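Tailspike protein (Acinetobacter phage vB_ApiP_P1, PDB 6E1R) probably serves as the trimeric host-recognition spike of the phage, a hydrolase cleaving Acinetobacter baumannii surface polysaccharide, with this chain forming the part after the N-terminal region. Local coordinates at residues A[22-27]-A[33-38]; A[136-141]-A[223-228]; A[281-286]-A[291-296]; A[517-522]-A[535-540]. All blocks are in the same frame, centred on the assembly; numbering follows the deposited sequence.

Interaction 1 (A[22-27]-A[33-38]); sequences VELEGL and QVVLMT
Apolar packing carries the contact, and Leu24 supplies one side of it, with its two methyl branches divided between Val35 and selenomethionine Met37. Leu24 CD1 lies 3.7 Å from Val35 CG1. Its other branch, CD2, comes to 4.2 Å from SE of Met37, and here the two side chains meet at about a right angle. The CG of Leu24 is turned opposite the backbone N (chi1 -177°), a torsion that sets the fork against the strand. Met37 runs extended until it bends at chi3 (73°), so that SE, rather than the terminal methyl, does the touching. All three residues are buried, and Phe51 on strand 49-53 packs against each of them.

Backbone hydrogen bonds do not link the segments directly. Within 22-27, Leu27 N bonds to Leu24 O at 3.2 Å. Strand 34-37 is instead held by its neighbours, Val35 pairing with Phe51 and Leu36 with Gly16 and Val18.

At the polar end, Thr38 OG1 bonds to Lys52 NZ of the second subunit, placing the strand beside the trimer interface. A short helix (21-25) lying over two adjacent parallel strands, 16-18 and 34-37, and connecting them in sequence, is a beta-alpha-beta unit.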
loop_
_atom_site.group_PDB
_atom_site.type_symbol
_atom_site.label_atom_id
_atom_site.label_comp_id
_atom_site.label_asym_id
_atom_site.label_seq_id
_atom_site.Cartn_x
_atom_site.Cartn_y
_atom_site.Cartn_z
ATOM N N VAL A 22 -8.424 27.597 47.134
ATOM C CA VAL A 22 -8.801 28.786 47.893
ATOM C C VAL A 22 -8.132 28.785 49.260
ATOM O O VAL A 22 -7.783 29.848 49.789
ATOM C CB VAL A 22 -10.335 28.875 48.015
ATOM C CG1 VAL A 22 -10.749 30.216 48.605
ATOM C CG2 VAL A 22 -10.988 28.659 46.658
ATOM N N GLU A 23 -7.934 27.605 49.853
ATOM C CA GLU A 23 -7.231 27.523 51.126
ATOM C C GLU A 23 -5.726 27.705 50.973
ATOM O O GLU A 23 -5.052 28.039 51.952
ATOM C CB GLU A 23 -7.529 26.189 51.818
ATOM C CG GLU A 23 -7.169 26.174 53.299
ATOM C CD GLU A 23 -7.573 24.890 53.995
ATOM O OE1 GLU A 23 -8.601 24.301 53.607
ATOM O OE2 GLU A 23 -6.860 24.468 54.930
ATOM N N LEU A 24 -5.188 27.511 49.769
ATOM C CA LEU A 24 -3.756 27.689 49.563
ATOM C C LEU A 24 -3.393 29.157 49.395
ATOM O O LEU A 24 -2.386 29.618 49.944
ATOM C CB LEU A 24 -3.292 26.890 48.345
ATOM C CG LEU A 24 -1.788 26.938 48.071
ATOM C CD1 LEU A 24 -1.033 26.154 49.129
ATOM C CD2 LEU A 24 -1.469 26.417 46.677
ATOM N N GLU A 25 -4.200 29.906 48.640
ATOM C CA GLU A 25 -3.879 31.305 48.376
ATOM C C GLU A 25 -3.985 32.149 49.642
ATOM O O GLU A 25 -3.178 33.062 49.855
ATOM C CB GLU A 25 -4.790 31.842 47.271
ATOM C CG GLU A 25 -6.272 31.561 47.469
ATOM C CD GLU A 25 -7.106 31.948 46.260
ATOM O OE1 GLU A 25 -6.532 32.452 45.272
ATOM O OE2 GLU A 25 -8.339 31.750 46.300
ATOM N N GLY A 26 -4.978 31.869 50.490
ATOM C CA GLY A 26 -5.087 32.567 51.759
ATOM C C GLY A 26 -4.095 32.129 52.815
ATOM O O GLY A 26 -3.932 32.828 53.820
ATOM N N LEU A 27 -3.436 30.990 52.618
ATOM C CA LEU A 27 -2.488 30.475 53.598
ATOM C C LEU A 27 -1.127 31.143 53.421
ATOM O O LEU A 27 -0.612 31.241 52.303
ATOM C CB LEU A 27 -2.381 28.953 53.473
ATOM C CG LEU A 27 -1.526 28.176 54.478
ATOM C CD1 LEU A 27 -2.170 26.836 54.787
ATOM C CD2 LEU A 27 -0.135 27.953 53.936
ATOM N N GLN A 33 9.162 26.298 52.804
ATOM C CA GLN A 33 8.104 25.493 53.397
ATOM C C GLN A 33 7.319 24.769 52.313
ATOM O O GLN A 33 7.006 25.335 51.263
ATOM C CB GLN A 33 7.170 26.367 54.232
ATOM C CG GLN A 33 7.824 26.975 55.460
ATOM C CD GLN A 33 6.829 27.684 56.357
ATOM O OE1 GLN A 33 5.858 28.274 55.884
ATOM N NE2 GLN A 33 7.066 27.630 57.663
ATOM N N VAL A 34 6.995 23.507 52.577
ATOM C CA VAL A 34 6.292 22.658 51.627
ATOM C C VAL A 34 4.952 22.265 52.235
ATOM O O VAL A 34 4.866 21.961 53.430
ATOM C CB VAL A 34 7.135 21.419 51.252
ATOM C CG1 VAL A 34 6.285 20.161 51.184
ATOM C CG2 VAL A 34 7.853 21.658 49.935
ATOM N N VAL A 35 3.907 22.283 51.408
ATOM C CA VAL A 35 2.558 21.937 51.828
ATOM C C VAL A 35 1.997 20.908 50.854
ATOM O O VAL A 35 2.441 20.794 49.710
ATOM C CB VAL A 35 1.648 23.188 51.898
ATOM C CG1 VAL A 35 1.329 23.698 50.499
ATOM C CG2 VAL A 35 0.376 22.913 52.688
ATOM N N LEU A 36 1.019 20.143 51.330
ATOM C CA LEU A 36 0.345 19.123 50.536
ATOM C C LEU A 36 -1.076 19.580 50.238
ATOM O O LEU A 36 -1.863 19.815 51.161
ATOM C CB LEU A 36 0.334 17.777 51.262
ATOM C CG LEU A 36 -0.603 16.697 50.707
ATOM C CD1 LEU A 36 -0.285 16.359 49.260
ATOM C CD2 LEU A 36 -0.543 15.443 51.567
HETATM N N MSE A 37 -1.399 19.708 48.956
HETATM C CA MSE A 37 -2.757 20.042 48.555
HETATM C C MSE A 37 -3.447 18.814 47.977
HETATM O O MSE A 37 -2.942 18.189 47.046
HETATM C CB MSE A 37 -2.767 21.185 47.539
HETATM C CG MSE A 37 -4.157 21.738 47.264
HETATM SE SE MSE A 37 -4.164 23.295 46.093
HETATM C CE MSE A 37 -3.765 22.406 44.404
ATOM N N THR A 38 -4.599 18.466 48.544
ATOM C CA THR A 38 -5.381 17.313 48.098
ATOM C C THR A 38 -6.545 17.841 47.267
ATOM O O THR A 38 -7.639 18.084 47.779
ATOM C CB THR A 38 -5.862 16.484 49.282
ATOM O OG1 THR A 38 -6.716 17.283 50.111
ATOM C CG2 THR A 38 -4.679 15.995 50.103
#

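Interaction 2 (A[136-141]-A[223-228]); sequences GAVQFS and GTYMST
Tyr225 and Gln139 lie against each other face on, and they are the two residues that lose most surface in this contact. Gln139 CB sits 3.5 Å from the centroid of the Tyr225 ring and only 3° off its normal, which meets the geometry of a CH-pi contact. The side chain then folds back over the phenol: CG leaves CB wedged between the backbone N and carbonyl carbon, and a bend at chi2 lays the amide over the hydroxyl end. Amide and ring planes are 21° apart, which makes this a stack. Gln139 OE1 is 3.1 Å from Tyr225 OH, but each has a hydrogen-bond partner in the second subunit, OE1 with Ser163 OG and OH with Gln192 OE1. The opposite ring face has Thr224 CG2 above it, toward the rim.

Both segments are loops of the parallel beta-helix that is usual in phage tailspikes: 136-141 links strands 129-133 and 142-146, while 223-228 follows strand 221-222 several turns later, so surface loops of separate coils are joined.

Val138 brings CG1 to 3.5 Å from Tyr225 CE2, approaching the ring obliquely. Its carbonyl braces the first loop, since Val138 O accepts from Ser141 N at 3.2 Å and from Ser141 OG at 2.8 Å, the latter with a C=O...O angle of 162°. Beside it, Phe140 makes a cation-pi contact with Lys108 of the second subunit.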
loop_
_atom_site.group_PDB
_atom_site.type_symbol
_atom_site.label_atom_id
_atom_site.label_comp_id
_atom_site.label_asym_id
_atom_site.label_seq_id
_atom_site.Cartn_x
_atom_site.Cartn_y
_atom_site.Cartn_z
ATOM N N GLY A 136 -10.749 5.099 29.413
ATOM C CA GLY A 136 -10.790 3.726 28.958
ATOM C C GLY A 136 -10.499 3.605 27.475
ATOM O O GLY A 136 -9.860 4.462 26.860
ATOM N N ALA A 137 -10.989 2.516 26.893
ATOM C CA ALA A 137 -10.760 2.216 25.488
ATOM C C ALA A 137 -11.987 2.563 24.655
ATOM O O ALA A 137 -13.123 2.286 25.052
ATOM C CB ALA A 137 -10.401 0.740 25.300
ATOM N N VAL A 138 -11.740 3.172 23.492
ATOM C CA VAL A 138 -12.761 3.496 22.499
ATOM C C VAL A 138 -13.856 4.360 23.118
ATOM O O VAL A 138 -13.637 5.544 23.395
ATOM C CB VAL A 138 -13.336 2.220 21.855
ATOM C CG1 VAL A 138 -14.095 2.559 20.580
ATOM C CG2 VAL A 138 -12.217 1.240 21.545
ATOM N N GLN A 139 -15.040 3.782 23.349
ATOM C CA GLN A 139 -16.188 4.599 23.734
ATOM C C GLN A 139 -16.128 5.073 25.179
ATOM O O GLN A 139 -16.828 6.028 25.528
ATOM C CB GLN A 139 -17.500 3.843 23.499
ATOM C CG GLN A 139 -17.763 2.695 24.457
ATOM C CD GLN A 139 -17.190 1.383 23.968
ATOM O OE1 GLN A 139 -16.172 1.353 23.278
ATOM N NE2 GLN A 139 -17.849 0.285 24.320
ATOM N N PHE A 140 -15.322 4.438 26.028
ATOM C CA PHE A 140 -15.127 4.904 27.395
ATOM C C PHE A 140 -13.828 5.682 27.565
ATOM O O PHE A 140 -13.316 5.782 28.685
ATOM C CB PHE A 140 -15.173 3.731 28.375
ATOM C CG PHE A 140 -16.562 3.235 28.666
ATOM C CD1 PHE A 140 -16.759 2.059 29.369
ATOM C CD2 PHE A 140 -17.671 3.950 28.242
ATOM C CE1 PHE A 140 -18.035 1.601 29.638
ATOM C CE2 PHE A 140 -18.949 3.497 28.510
ATOM C CZ PHE A 140 -19.131 2.321 29.209
ATOM N N SER A 141 -13.289 6.236 26.482
ATOM C CA SER A 141 -12.096 7.058 26.585
ATOM C C SER A 141 -12.434 8.398 27.240
ATOM O O SER A 141 -13.600 8.771 27.398
ATOM C CB SER A 141 -11.472 7.270 25.206
ATOM O OG SER A 141 -12.386 7.890 24.320
ATOM N N GLY A 223 -18.653 8.156 14.485
ATOM C CA GLY A 223 -20.082 7.923 14.462
ATOM C C GLY A 223 -20.554 6.530 14.813
ATOM O O GLY A 223 -21.734 6.229 14.597
ATOM N N THR A 224 -19.692 5.672 15.361
ATOM C CA THR A 224 -20.155 4.349 15.770
ATOM C C THR A 224 -21.039 4.450 17.004
ATOM O O THR A 224 -22.128 3.865 17.054
ATOM C CB THR A 224 -18.970 3.418 16.032
ATOM O OG1 THR A 224 -18.156 3.333 14.856
ATOM C CG2 THR A 224 -19.460 2.024 16.398
ATOM N N TYR A 225 -20.587 5.192 18.009
ATOM C CA TYR A 225 -21.305 5.350 19.262
ATOM C C TYR A 225 -22.031 6.689 19.276
ATOM O O TYR A 225 -21.593 7.662 18.657
ATOM C CB TYR A 225 -20.350 5.251 20.454
ATOM C CG TYR A 225 -19.541 3.976 20.468
ATOM C CD1 TYR A 225 -20.045 2.819 21.048
ATOM C CD2 TYR A 225 -18.277 3.925 19.893
ATOM C CE1 TYR A 225 -19.310 1.647 21.060
ATOM C CE2 TYR A 225 -17.537 2.758 19.899
ATOM C CZ TYR A 225 -18.057 1.623 20.485
ATOM O OH TYR A 225 -17.323 0.459 20.495
HETATM N N MSE A 226 -23.152 6.726 19.987
HETATM C CA MSE A 226 -23.995 7.915 20.020
HETATM C C MSE A 226 -24.533 8.162 21.426
HETATM O O MSE A 226 -25.403 7.432 21.901
HETATM C CB MSE A 226 -25.148 7.768 19.026
HETATM C CG MSE A 226 -25.854 9.066 18.681
HETATM SE SE MSE A 226 -27.543 8.748 17.757
HETATM C CE MSE A 226 -27.203 9.739 16.123
ATOM N N SER A 227 -24.013 9.198 22.090
ATOM C CA SER A 227 -24.421 9.472 23.465
ATOM C C SER A 227 -25.852 9.994 23.521
ATOM O O SER A 227 -26.656 9.544 24.346
ATOM C CB SER A 227 -23.455 10.465 24.110
ATOM O OG SER A 227 -23.558 11.743 23.507
ATOM N N THR A 228 -26.189 10.946 22.652
ATOM C CA THR A 228 -27.544 11.466 22.546
ATOM C C THR A 228 -27.959 11.480 21.080
ATOM O O THR A 228 -27.119 11.587 20.182
ATOM C CB THR A 228 -27.671 12.874 23.164
ATOM O OG1 THR A 228 -29.049 13.266 23.188
ATOM C CG2 THR A 228 -26.866 13.893 22.377
#

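Interaction 3 (A[281-286]-A[291-296]); sequences CDLEQN and ALIKCT
The buried carboxamide of Asn286 is gripped at both ends while the stem of the same side chain packs on Leu292. Asn286 OD1 bonds to Gly261 N and ND2 bonds to Phe258 O, both on the preceding turn, and these partners are consistent with the modelled orientation of the amide. On the following turn Asn311 repeats the pattern, its OD1 bonding to Asn286 N. The spacing of 25 residues from Gly261 to Asn286 and again to Asn311, with the side-chain oxygen of one turn bound to a backbone N of the turn before, resembles a short asparagine ladder, as in other parallel beta-helices.

Leu292 meets Asn286 with one branch: its CD2 is 3.8 Å from Asn286 CB and 4.1 Å from CG. The other branch, CD1, reaches Leu283 CB at 4.4 Å. Leu292 sits at a corner of the coil, where the chain turns from the face holding strand 281-284 to the one holding 293-297. Next along, Ile293 sends CD1 to 4.4 Å from Leu283 CD2. With CG1 beside the backbone N (chi1 -58°), the extended chi2 (175°) brings CD1 closer to Leu283 than the CB is. Interior packing continues into adjoining turns: Leu283 touches Phe258, Leu292 touches Ile308 and Ile293 touches Ile318. Outside the corner, Lys294 NZ forms salt bridges with Glu290 and Asp264.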
loop_
_atom_site.group_PDB
_atom_site.type_symbol
_atom_site.label_atom_id
_atom_site.label_comp_id
_atom_site.label_asym_id
_atom_site.label_seq_id
_atom_site.Cartn_x
_atom_site.Cartn_y
_atom_site.Cartn_z
ATOM N N CYS A 281 -9.217 1.081 6.167
ATOM C CA CYS A 281 -10.302 1.770 6.845
ATOM C C CYS A 281 -11.621 1.023 6.648
ATOM O O CYS A 281 -11.748 0.134 5.803
ATOM C CB CYS A 281 -10.417 3.209 6.349
ATOM S SG CYS A 281 -9.004 4.247 6.787
ATOM N N ASP A 282 -12.613 1.399 7.448
ATOM C CA ASP A 282 -13.909 0.725 7.474
ATOM C C ASP A 282 -15.003 1.766 7.279
ATOM O O ASP A 282 -15.260 2.577 8.173
ATOM C CB ASP A 282 -14.093 -0.029 8.791
ATOM C CG ASP A 282 -15.367 -0.848 8.827
ATOM O OD1 ASP A 282 -15.999 -1.028 7.767
ATOM O OD2 ASP A 282 -15.735 -1.306 9.929
ATOM N N LEU A 283 -15.646 1.742 6.114
ATOM C CA LEU A 283 -16.742 2.649 5.779
ATOM C C LEU A 283 -17.989 1.798 5.562
ATOM O O LEU A 283 -18.219 1.290 4.462
ATOM C CB LEU A 283 -16.421 3.497 4.540
ATOM C CG LEU A 283 -15.351 4.591 4.624
ATOM C CD1 LEU A 283 -13.942 4.012 4.664
ATOM C CD2 LEU A 283 -15.500 5.562 3.462
ATOM N N GLU A 284 -18.797 1.639 6.610
ATOM C CA GLU A 284 -19.959 0.768 6.532
ATOM C C GLU A 284 -21.116 1.349 7.332
ATOM O O GLU A 284 -20.935 2.204 8.204
ATOM C CB GLU A 284 -19.645 -0.653 7.023
ATOM C CG GLU A 284 -19.279 -0.755 8.492
ATOM C CD GLU A 284 -19.140 -2.195 8.951
ATOM O OE1 GLU A 284 -20.031 -3.009 8.629
ATOM O OE2 GLU A 284 -18.143 -2.517 9.628
ATOM N N GLN A 285 -22.318 0.873 7.001
ATOM C CA GLN A 285 -23.544 1.176 7.742
ATOM C C GLN A 285 -23.877 2.666 7.733
ATOM O O GLN A 285 -24.473 3.184 8.680
ATOM C CB GLN A 285 -23.460 0.653 9.180
ATOM C CG GLN A 285 -23.277 -0.853 9.270
ATOM C CD GLN A 285 -23.176 -1.345 10.700
ATOM O OE1 GLN A 285 -23.376 -0.585 11.647
ATOM N NE2 GLN A 285 -22.863 -2.625 10.864
ATOM N N ASN A 286 -23.508 3.365 6.665
ATOM C CA ASN A 286 -23.823 4.778 6.537
ATOM C C ASN A 286 -25.167 4.971 5.839
ATOM O O ASN A 286 -25.692 4.069 5.182
ATOM C CB ASN A 286 -22.724 5.511 5.769
ATOM C CG ASN A 286 -21.379 5.426 6.457
ATOM O OD1 ASN A 286 -21.052 6.254 7.308
ATOM N ND2 ASN A 286 -20.589 4.422 6.093
ATOM N N ALA A 291 -23.205 10.723 -1.401
ATOM C CA ALA A 291 -22.039 9.865 -1.526
ATOM C C ALA A 291 -21.386 9.709 -0.162
ATOM O O ALA A 291 -21.721 10.409 0.795
ATOM C CB ALA A 291 -21.042 10.424 -2.543
ATOM N N LEU A 292 -20.454 8.758 -0.073
ATOM C CA LEU A 292 -19.653 8.637 1.139
ATOM C C LEU A 292 -18.530 9.664 1.156
ATOM O O LEU A 292 -18.202 10.213 2.214
ATOM C CB LEU A 292 -19.085 7.223 1.266
ATOM C CG LEU A 292 -20.089 6.074 1.355
ATOM C CD1 LEU A 292 -19.361 4.760 1.560
ATOM C CD2 LEU A 292 -21.094 6.315 2.470
ATOM N N ILE A 293 -17.933 9.935 -0.003
ATOM C CA ILE A 293 -16.851 10.903 -0.139
ATOM C C ILE A 293 -17.201 11.816 -1.306
ATOM O O ILE A 293 -17.181 11.385 -2.465
ATOM C CB ILE A 293 -15.492 10.227 -0.367
ATOM C CG1 ILE A 293 -15.167 9.271 0.782
ATOM C CG2 ILE A 293 -14.397 11.272 -0.518
ATOM C CD1 ILE A 293 -13.897 8.483 0.572
ATOM N N LYS A 294 -17.525 13.071 -1.006
ATOM C CA LYS A 294 -17.771 14.099 -2.012
ATOM C C LYS A 294 -16.650 15.123 -1.902
ATOM O O LYS A 294 -16.538 15.816 -0.885
ATOM C CB LYS A 294 -19.128 14.769 -1.820
ATOM C CG LYS A 294 -19.361 15.905 -2.806
ATOM C CD LYS A 294 -20.502 16.808 -2.383
ATOM C CE LYS A 294 -21.824 16.093 -2.464
ATOM N NZ LYS A 294 -22.963 17.017 -2.188
ATOM N N CYS A 295 -15.822 15.222 -2.936
ATOM C CA CYS A 295 -14.631 16.051 -2.853
ATOM C C CYS A 295 -14.362 16.755 -4.174
ATOM O O CYS A 295 -14.519 16.169 -5.248
ATOM C CB CYS A 295 -13.407 15.215 -2.459
ATOM S SG CYS A 295 -12.972 13.928 -3.651
ATOM N N THR A 296 -13.966 18.023 -4.075
ATOM C CA THR A 296 -13.361 18.763 -5.179
ATOM C C THR A 296 -11.857 18.646 -4.960
ATOM O O THR A 296 -11.254 19.439 -4.236
ATOM C CB THR A 296 -13.825 20.215 -5.201
ATOM O OG1 THR A 296 -15.251 20.262 -5.336
ATOM C CG2 THR A 296 -13.181 20.970 -6.356
#

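Interaction 4 (A[517-522]-A[535-540]); sequences PSFTWS and GSTAGR
The segments approach through their loop residues, Ser518 just before strand 519-522 and Thr537 two residues before strand begins at Gly539. The backbones come nearest at this pair, whose CA atoms are 6.4 Å apart. Gly535 has a positive phi (69°) and marks where the chain leaves the hairpin: up to that point Ser518 pairs with Val534 and Thr520 with Thr532, whereas beyond it Ser536 and Ala538 bond to Gly511 and Ala514.

Thr537 supplies most of the side-chain contact. Its OG1 lies 3.5 Å from Ser518 CB and is within hydrogen-bonding reach of two carbonyls just outside the segments, His516 O and Val534 O; its single proton must be shared between them or go to one at a time. Either way the loop is tied to the hairpin. Ser518 OG, for its part, bonds to Leu508 O.

These elements belong to a C-terminal domain built as a beta-sandwich. Strand 519-523 is at the border of a four-stranded antiparallel sheet, and the chain through 535-540 crosses to the five-stranded antiparallel sheet that contains 539-548. Phe519 and Trp521 pack on strands of that second sheet.

The methyl of Thr537 meets Phe519, whose ring packs between the sheets. CG2, anti to the backbone N, approaches the Phe519 ring obliquely, 3.9 Å from CE1 and 4.0 Å from CZ; it is also 3.8 Å from Ser518 O. The side chains of Phe519 and Thr537 meet at roughly a right angle. Phe519 also makes an edge-to-face contact with Phe541, and Trp521 makes one with Tyr487.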
loop_
_atom_site.group_PDB
_atom_site.type_symbol
_atom_site.label_atom_id
_atom_site.label_comp_id
_atom_site.label_asym_id
_atom_site.label_seq_id
_atom_site.Cartn_x
_atom_site.Cartn_y
_atom_site.Cartn_z
ATOM N N PRO A 517 -22.143 -3.956 -53.681
ATOM C CA PRO A 517 -20.885 -3.242 -53.365
ATOM C C PRO A 517 -19.742 -3.637 -54.293
ATOM O O PRO A 517 -18.739 -4.242 -53.898
ATOM C CB PRO A 517 -20.635 -3.653 -51.911
ATOM C CG PRO A 517 -21.208 -5.028 -51.826
ATOM C CD PRO A 517 -22.419 -5.039 -52.722
ATOM N N SER A 518 -19.884 -3.279 -55.567
ATOM C CA SER A 518 -18.941 -3.666 -56.610
ATOM C C SER A 518 -18.064 -2.473 -56.967
ATOM O O SER A 518 -18.572 -1.438 -57.414
ATOM C CB SER A 518 -19.684 -4.176 -57.841
ATOM O OG SER A 518 -20.654 -5.144 -57.479
ATOM N N PHE A 519 -16.752 -2.617 -56.780
ATOM C CA PHE A 519 -15.842 -1.497 -56.976
ATOM C C PHE A 519 -14.515 -1.990 -57.536
ATOM O O PHE A 519 -14.074 -3.106 -57.250
ATOM C CB PHE A 519 -15.608 -0.732 -55.668
ATOM C CG PHE A 519 -16.874 -0.298 -54.989
ATOM C CD1 PHE A 519 -17.560 0.821 -55.425
ATOM C CD2 PHE A 519 -17.386 -1.021 -53.925
ATOM C CE1 PHE A 519 -18.731 1.217 -54.808
ATOM C CE2 PHE A 519 -18.553 -0.629 -53.303
ATOM C CZ PHE A 519 -19.227 0.492 -53.745
ATOM N N THR A 520 -13.885 -1.135 -58.339
ATOM C CA THR A 520 -12.514 -1.316 -58.792
ATOM C C THR A 520 -11.621 -0.332 -58.048
ATOM O O THR A 520 -12.003 0.822 -57.830
ATOM C CB THR A 520 -12.399 -1.103 -60.305
ATOM O OG1 THR A 520 -13.248 -2.036 -60.985
ATOM C CG2 THR A 520 -10.964 -1.302 -60.773
ATOM N N TRP A 521 -10.431 -0.787 -57.664
ATOM C CA TRP A 521 -9.590 -0.075 -56.715
ATOM C C TRP A 521 -8.360 0.518 -57.389
ATOM O O TRP A 521 -7.743 -0.112 -58.253
ATOM C CB TRP A 521 -9.173 -1.005 -55.576
ATOM C CG TRP A 521 -10.356 -1.551 -54.856
ATOM C CD1 TRP A 521 -11.001 -2.728 -55.107
ATOM C CD2 TRP A 521 -11.065 -0.925 -53.783
ATOM N NE1 TRP A 521 -12.060 -2.879 -54.246
ATOM C CE2 TRP A 521 -12.120 -1.785 -53.422
ATOM C CE3 TRP A 521 -10.905 0.276 -53.087
ATOM C CZ2 TRP A 521 -13.011 -1.481 -52.396
ATOM C CZ3 TRP A 521 -11.789 0.575 -52.068
ATOM C CH2 TRP A 521 -12.830 -0.297 -51.735
ATOM N N SER A 522 -8.016 1.737 -56.980
ATOM C CA SER A 522 -6.862 2.450 -57.505
ATOM C C SER A 522 -6.280 3.313 -56.394
ATOM O O SER A 522 -6.831 3.403 -55.293
ATOM C CB SER A 522 -7.235 3.311 -58.716
ATOM O OG SER A 522 -8.187 4.299 -58.359
ATOM N N GLY A 535 -20.442 -1.281 -63.027
ATOM C CA GLY A 535 -21.745 -1.682 -63.533
ATOM C C GLY A 535 -22.825 -0.704 -63.120
ATOM O O GLY A 535 -22.713 0.508 -63.333
ATOM N N SER A 536 -23.888 -1.233 -62.518
ATOM C CA SER A 536 -25.026 -0.429 -62.097
ATOM C C SER A 536 -24.895 0.081 -60.669
ATOM O O SER A 536 -25.828 0.718 -60.170
ATOM C CB SER A 536 -26.321 -1.238 -62.232
ATOM O OG SER A 536 -26.478 -1.732 -63.552
ATOM N N THR A 537 -23.764 -0.175 -60.012
ATOM C CA THR A 537 -23.601 0.167 -58.605
ATOM C C THR A 537 -23.770 1.665 -58.383
ATOM O O THR A 537 -23.106 2.482 -59.029
ATOM C CB THR A 537 -22.227 -0.288 -58.109
ATOM O OG1 THR A 537 -22.174 -1.720 -58.088
ATOM C CG2 THR A 537 -21.950 0.253 -56.712
ATOM N N ALA A 538 -24.664 2.021 -57.462
ATOM C CA ALA A 538 -24.900 3.414 -57.111
ATOM C C ALA A 538 -25.629 3.469 -55.777
ATOM O O ALA A 538 -26.507 2.644 -55.508
ATOM C CB ALA A 538 -25.713 4.136 -58.193
ATOM N N GLY A 539 -25.259 4.444 -54.947
ATOM C CA GLY A 539 -25.878 4.653 -53.659
ATOM C C GLY A 539 -24.832 4.829 -52.580
ATOM O O GLY A 539 -23.660 5.102 -52.860
ATOM N N ARG A 540 -25.264 4.666 -51.333
ATOM C CA ARG A 540 -24.402 4.850 -50.173
ATOM C C ARG A 540 -23.838 3.511 -49.719
ATOM O O ARG A 540 -24.590 2.559 -49.490
ATOM C CB ARG A 540 -25.163 5.523 -49.029
ATOM C CG ARG A 540 -24.387 5.577 -47.726
ATOM C CD ARG A 540 -24.945 6.644 -46.807
ATOM N NE ARG A 540 -24.738 7.972 -47.374
ATOM C CZ ARG A 540 -25.054 9.110 -46.765
ATOM N NH1 ARG A 540 -25.595 9.088 -45.555
ATOM N NH2 ARG A 540 -24.825 10.268 -47.367
#

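In the fold
From the N terminus the four contacts follow in series, none nested in or crossing another. Interaction 1 closes a short loop between helix and strand in the N-terminal part of this chain. Interaction 2 spans 81 residues and ties two loops of the beta-helix together; its centre is about 38 Å from that of interaction 1, and both touch the second subunit. Interaction 3 closes a four-residue loop just before a corner of the coil, further along the same beta-helix, its nearest atoms about 7 Å from interaction 2. Interaction 4 bridges a hairpin in the C-terminal sandwich, its centre about 112 Å from that of interaction 1 and on the opposite side of the chain's centre.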